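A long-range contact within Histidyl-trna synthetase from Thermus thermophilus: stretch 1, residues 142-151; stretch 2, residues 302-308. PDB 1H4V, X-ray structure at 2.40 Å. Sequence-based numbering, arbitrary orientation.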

ATOM      1  N   GLU A 142      14.460  13.841 -18.161  1.00 17.07           N
ATOM      2  CA  GLU A 142      13.515  14.052 -17.070  1.00 17.67           C
ATOM      3  C   GLU A 142      13.469  12.837 -16.147  1.00 17.84           C
ATOM      4  O   GLU A 142      13.447  12.985 -14.926  1.00 19.90           O
ATOM      5  N   ALA A 143      13.469  11.640 -16.729  1.00 16.39           N
ATOM      6  CA  ALA A 143      13.444  10.408 -15.947  1.00 14.83           C
ATOM      7  C   ALA A 143      14.657  10.377 -15.020  1.00 14.95           C
ATOM      8  O   ALA A 143      14.535  10.063 -13.833  1.00 14.61           O
ATOM      9  N   VAL A 144      15.820  10.715 -15.575  1.00 14.28           N
ATOM     10  CA  VAL A 144      17.070  10.747 -14.818  1.00 15.55           C
ATOM     11  C   VAL A 144      17.007  11.783 -13.689  1.00 17.30           C
ATOM     12  O   VAL A 144      17.269  11.470 -12.526  1.00 16.59           O
ATOM     13  N   VAL A 145      16.653  13.016 -14.030  1.00 17.79           N
ATOM     14  CA  VAL A 145      16.562  14.069 -13.025  1.00 16.27           C
ATOM     15  C   VAL A 145      15.519  13.750 -11.958  1.00 14.07           C
ATOM     16  O   VAL A 145      15.747  14.004 -10.783  1.00 13.59           O
ATOM     17  N   LEU A 146      14.376  13.198 -12.365  1.00 13.72           N
ATOM     18  CA  LEU A 146      13.327  12.848 -11.409  1.00 14.92           C
ATOM     19  C   LEU A 146      13.816  11.823 -10.377  1.00 15.77           C
ATOM     20  O   LEU A 146      13.512  11.946  -9.191  1.00 16.91           O
ATOM     21  N   LEU A 147      14.566  10.821 -10.831  1.00 14.93           N
ATOM     22  CA  LEU A 147      15.100   9.809  -9.935  1.00 15.91           C
ATOM     23  C   LEU A 147      16.127  10.471  -9.036  1.00 17.99           C
ATOM     24  O   LEU A 147      16.124  10.283  -7.817  1.00 18.94           O
ATOM     25  N   TYR A 148      17.002  11.259  -9.644  1.00 18.34           N
ATOM     26  CA  TYR A 148      18.031  11.975  -8.901  1.00 20.78           C
ATOM     27  C   TYR A 148      17.362  12.804  -7.793  1.00 21.85           C
ATOM     28  O   TYR A 148      17.780  12.756  -6.634  1.00 20.74           O
ATOM     29  N   GLU A 149      16.315  13.547  -8.162  1.00 21.99           N
ATOM     30  CA  GLU A 149      15.566  14.386  -7.225  1.00 23.38           C
ATOM     31  C   GLU A 149      14.894  13.612  -6.086  1.00 22.66           C
ATOM     32  O   GLU A 149      14.977  14.024  -4.932  1.00 22.49           O
ATOM     33  N   CYS A 150      14.207  12.517  -6.401  1.00 21.44           N
ATOM     34  CA  CYS A 150      13.560  11.730  -5.358  1.00 23.15           C
ATOM     35  C   CYS A 150      14.578  11.425  -4.275  1.00 23.65           C
ATOM     36  O   CYS A 150      14.309  11.601  -3.087  1.00 25.11           O
ATOM     37  N   LEU A 151      15.753  10.971  -4.702  1.00 22.53           N
ATOM     38  CA  LEU A 151      16.822  10.602  -3.784  1.00 23.35           C
ATOM     39  C   LEU A 151      17.435  11.791  -3.057  1.00 22.95           C
ATOM     40  O   LEU A 151      17.740  11.705  -1.871  1.00 23.49           O
ATOM     41  N   GLY A 302       8.848   4.236 -24.584  1.00 18.70           N
ATOM     42  CA  GLY A 302       8.785   4.383 -23.145  1.00 17.94           C
ATOM     43  C   GLY A 302      10.128   4.613 -22.506  1.00 17.43           C
ATOM     44  O   GLY A 302      11.159   4.233 -23.044  1.00 19.65           O
ATOM     45  N   VAL A 303      10.116   5.262 -21.352  1.00 15.83           N
ATOM     46  CA  VAL A 303      11.339   5.528 -20.621  1.00 14.40           C
ATOM     47  C   VAL A 303      10.900   5.743 -19.185  1.00 14.62           C
ATOM     48  O   VAL A 303       9.833   6.303 -18.934  1.00 17.48           O
ATOM     49  N   GLY A 304      11.706   5.275 -18.243  1.00 13.89           N
ATOM     50  CA  GLY A 304      11.351   5.421 -16.846  1.00 12.07           C
ATOM     51  C   GLY A 304      12.409   4.832 -15.943  1.00 12.68           C
ATOM     52  O   GLY A 304      13.534   4.584 -16.385  1.00 14.92           O
ATOM     53  N   PHE A 305      12.051   4.608 -14.681  1.00 10.50           N
ATOM     54  CA  PHE A 305      12.986   4.049 -13.718  1.00 10.46           C
ATOM     55  C   PHE A 305      12.274   3.387 -12.552  1.00 10.46           C
ATOM     56  O   PHE A 305      11.059   3.485 -12.406  1.00 12.59           O
ATOM     57  N   ALA A 306      13.056   2.729 -11.713  1.00 10.44           N
ATOM     58  CA  ALA A 306      12.549   2.082 -10.513  1.00 11.96           C
ATOM     59  C   ALA A 306      13.672   2.125  -9.497  1.00 12.03           C
ATOM     60  O   ALA A 306      14.841   2.145  -9.871  1.00 15.50           O
ATOM     61  N   PHE A 307      13.323   2.194  -8.220  1.00 13.37           N
ATOM     62  CA  PHE A 307      14.318   2.135  -7.151  1.00 13.20           C
ATOM     63  C   PHE A 307      13.720   1.338  -5.989  1.00 12.02           C
ATOM     64  O   PHE A 307      12.510   1.348  -5.766  1.00 11.97           O
ATOM     65  N   GLY A 308      14.568   0.594  -5.297  1.00 14.15           N
ATOM     66  CA  GLY A 308      14.102  -0.221  -4.189  1.00 11.35           C
ATOM     67  C   GLY A 308      13.993   0.573  -2.908  1.00 10.30           C
ATOM     68  O   GLY A 308      14.951   1.213  -2.471  1.00 11.22           O
TER

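What fills the centre of the contact? The ring of F305 does, carried on a CA-to-CB bond that points toward the helix with chi1 p (67°). L147 lies over one face of this ring: its CB sits 3.6 Å from the F305 ring centroid and only 6° off the ring normal, a CH-pi contact. At the edge of the ring, near its plane, L146 CB comes within 3.9 Å of F305 CE1. A143 CB, also directed toward the strand, is 4.4 Å from F305 CD1.

How does L147 reach two rings at once? Its CA-to-CB bond points sideways, and with chi1 t and chi2 p its CD1 lies 3.8 Å from F305 CD2 and 3.5 Å from F307 CD2. F307 has the same chi1 rotamer as F305, p (67°). The CA-to-CB bonds of both point toward the helix, while that of A306 between them points away, as expected from the alternation of side chains along a strand. C150, chi1 m, points toward the strand and adds to both rings, with CB 4.0 Å from F307 CE2 and SG 4.5 Å from F305 CZ.

What closes the packing toward the start of the strand? V303, chi1 p, points toward the helix and places CG2 4.2 Å from A143 CB. Next to it, G304 brings its CA within 4.3 Å of A143 CB. The CA atoms of A143 and G304 are 5.5 Å apart, and the small alanine side chain occupies the gap.

Do polar groups join the two stretches? No hydrogen bond crosses between them. A143 O approaches F305 CD1 at 3.3 Å, but this carbonyl already accepts a backbone hydrogen bond from L147 N (3.1 Å) within the helix. E142 lies beyond reach of the strand, and its carboxylate oxygens are hydrogen-bonded elsewhere in the structure. The contact therefore rests on apolar packing.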

ATOM      1  CB  GLU A 142      12.120  14.351 -17.626  1.00 17.15           C
ATOM      2  CG  GLU A 142      11.062  14.590 -16.577  1.00 18.21           C
ATOM      3  CD  GLU A 142       9.776  15.154 -17.166  1.00 23.78           C
ATOM      4  OE1 GLU A 142       9.405  16.300 -16.824  1.00 23.62           O
ATOM      5  OE2 GLU A 142       9.133  14.452 -17.975  1.00 25.38           O
ATOM      6  CB  ALA A 143      13.465   9.192 -16.876  1.00 12.88           C
ATOM      7  CB  VAL A 144      18.283  11.074 -15.739  1.00 15.97           C
ATOM      8  CG1 VAL A 144      19.523  11.285 -14.907  1.00 16.79           C
ATOM      9  CG2 VAL A 144      18.525   9.923 -16.735  1.00 15.46           C
ATOM     10  CB  VAL A 145      16.214  15.426 -13.661  1.00 19.20           C
ATOM     11  CG1 VAL A 145      16.177  16.504 -12.588  1.00 24.87           C
ATOM     12  CG2 VAL A 145      17.242  15.776 -14.718  1.00 22.15           C
ATOM     13  CB  LEU A 146      12.092  12.298 -12.127  1.00 13.05           C
ATOM     14  CG  LEU A 146      11.127  13.304 -12.762  1.00 15.15           C
ATOM     15  CD1 LEU A 146       9.956  12.559 -13.359  1.00 13.08           C
ATOM     16  CD2 LEU A 146      10.632  14.297 -11.720  1.00 12.63           C
ATOM     17  CB  LEU A 147      15.758   8.677 -10.727  1.00 14.69           C
ATOM     18  CG  LEU A 147      16.589   7.692  -9.906  1.00 17.99           C
ATOM     19  CD1 LEU A 147      15.708   7.041  -8.838  1.00 16.04           C
ATOM     20  CD2 LEU A 147      17.198   6.646 -10.831  1.00 13.89           C
ATOM     21  CB  TYR A 148      18.801  12.882  -9.863  1.00 22.75           C
ATOM     22  CG  TYR A 148      19.974  13.606  -9.255  1.00 27.77           C
ATOM     23  CD1 TYR A 148      21.084  12.909  -8.789  1.00 28.79           C
ATOM     24  CD2 TYR A 148      19.984  14.998  -9.166  1.00 27.01           C
ATOM     25  CE1 TYR A 148      22.178  13.578  -8.250  1.00 27.60           C
ATOM     26  CE2 TYR A 148      21.069  15.674  -8.628  1.00 26.19           C
ATOM     27  CZ  TYR A 148      22.164  14.959  -8.175  1.00 29.31           C
ATOM     28  OH  TYR A 148      23.248  15.629  -7.656  1.00 33.33           O
ATOM     29  CB  GLU A 149      14.504  15.196  -7.971  1.00 27.62           C
ATOM     30  CG  GLU A 149      14.878  16.648  -8.198  1.00 41.16           C
ATOM     31  CD  GLU A 149      14.917  17.458  -6.904  1.00 49.79           C
ATOM     32  OE1 GLU A 149      13.839  17.711  -6.315  1.00 52.56           O
ATOM     33  OE2 GLU A 149      16.030  17.841  -6.474  1.00 52.50           O
ATOM     34  CB  CYS A 150      13.036  10.396  -5.898  1.00 24.12           C
ATOM     35  SG  CYS A 150      11.581  10.462  -6.948  1.00 32.22           S
ATOM     36  CB  LEU A 151      17.915   9.837  -4.534  1.00 21.03           C
ATOM     37  CG  LEU A 151      17.469   8.606  -5.330  1.00 23.03           C
ATOM     38  CD1 LEU A 151      18.655   8.061  -6.125  1.00 21.63           C
ATOM     39  CD2 LEU A 151      16.914   7.550  -4.387  1.00 22.90           C
ATOM     40  CB  VAL A 303      12.075   6.781 -21.172  1.00 13.10           C
ATOM     41  CG1 VAL A 303      11.216   8.015 -20.999  1.00 13.45           C
ATOM     42  CG2 VAL A 303      13.404   6.961 -20.456  1.00 12.01           C
ATOM     43  CB  PHE A 305      13.905   5.151 -13.165  1.00  7.78           C
ATOM     44  CG  PHE A 305      13.191   6.178 -12.319  1.00 12.35           C
ATOM     45  CD1 PHE A 305      12.868   7.429 -12.836  1.00 15.74           C
ATOM     46  CD2 PHE A 305      12.856   5.900 -10.996  1.00  9.28           C
ATOM     47  CE1 PHE A 305      12.222   8.393 -12.044  1.00 11.19           C
ATOM     48  CE2 PHE A 305      12.212   6.851 -10.205  1.00 13.90           C
ATOM     49  CZ  PHE A 305      11.897   8.100 -10.729  1.00  9.21           C
ATOM     50  CB  ALA A 306      12.172   0.625 -10.798  1.00  5.73           C
ATOM     51  CB  PHE A 307      14.813   3.534  -6.726  1.00 11.91           C
ATOM     52  CG  PHE A 307      13.786   4.397  -6.051  1.00  8.39           C
ATOM     53  CD1 PHE A 307      13.318   4.091  -4.777  1.00  8.15           C
ATOM     54  CD2 PHE A 307      13.352   5.570  -6.662  1.00  9.61           C
ATOM     55  CE1 PHE A 307      12.437   4.949  -4.118  1.00 15.73           C
ATOM     56  CE2 PHE A 307      12.470   6.438  -6.015  1.00  7.60           C
ATOM     57  CZ  PHE A 307      12.013   6.133  -4.742  1.00  9.02           C
TER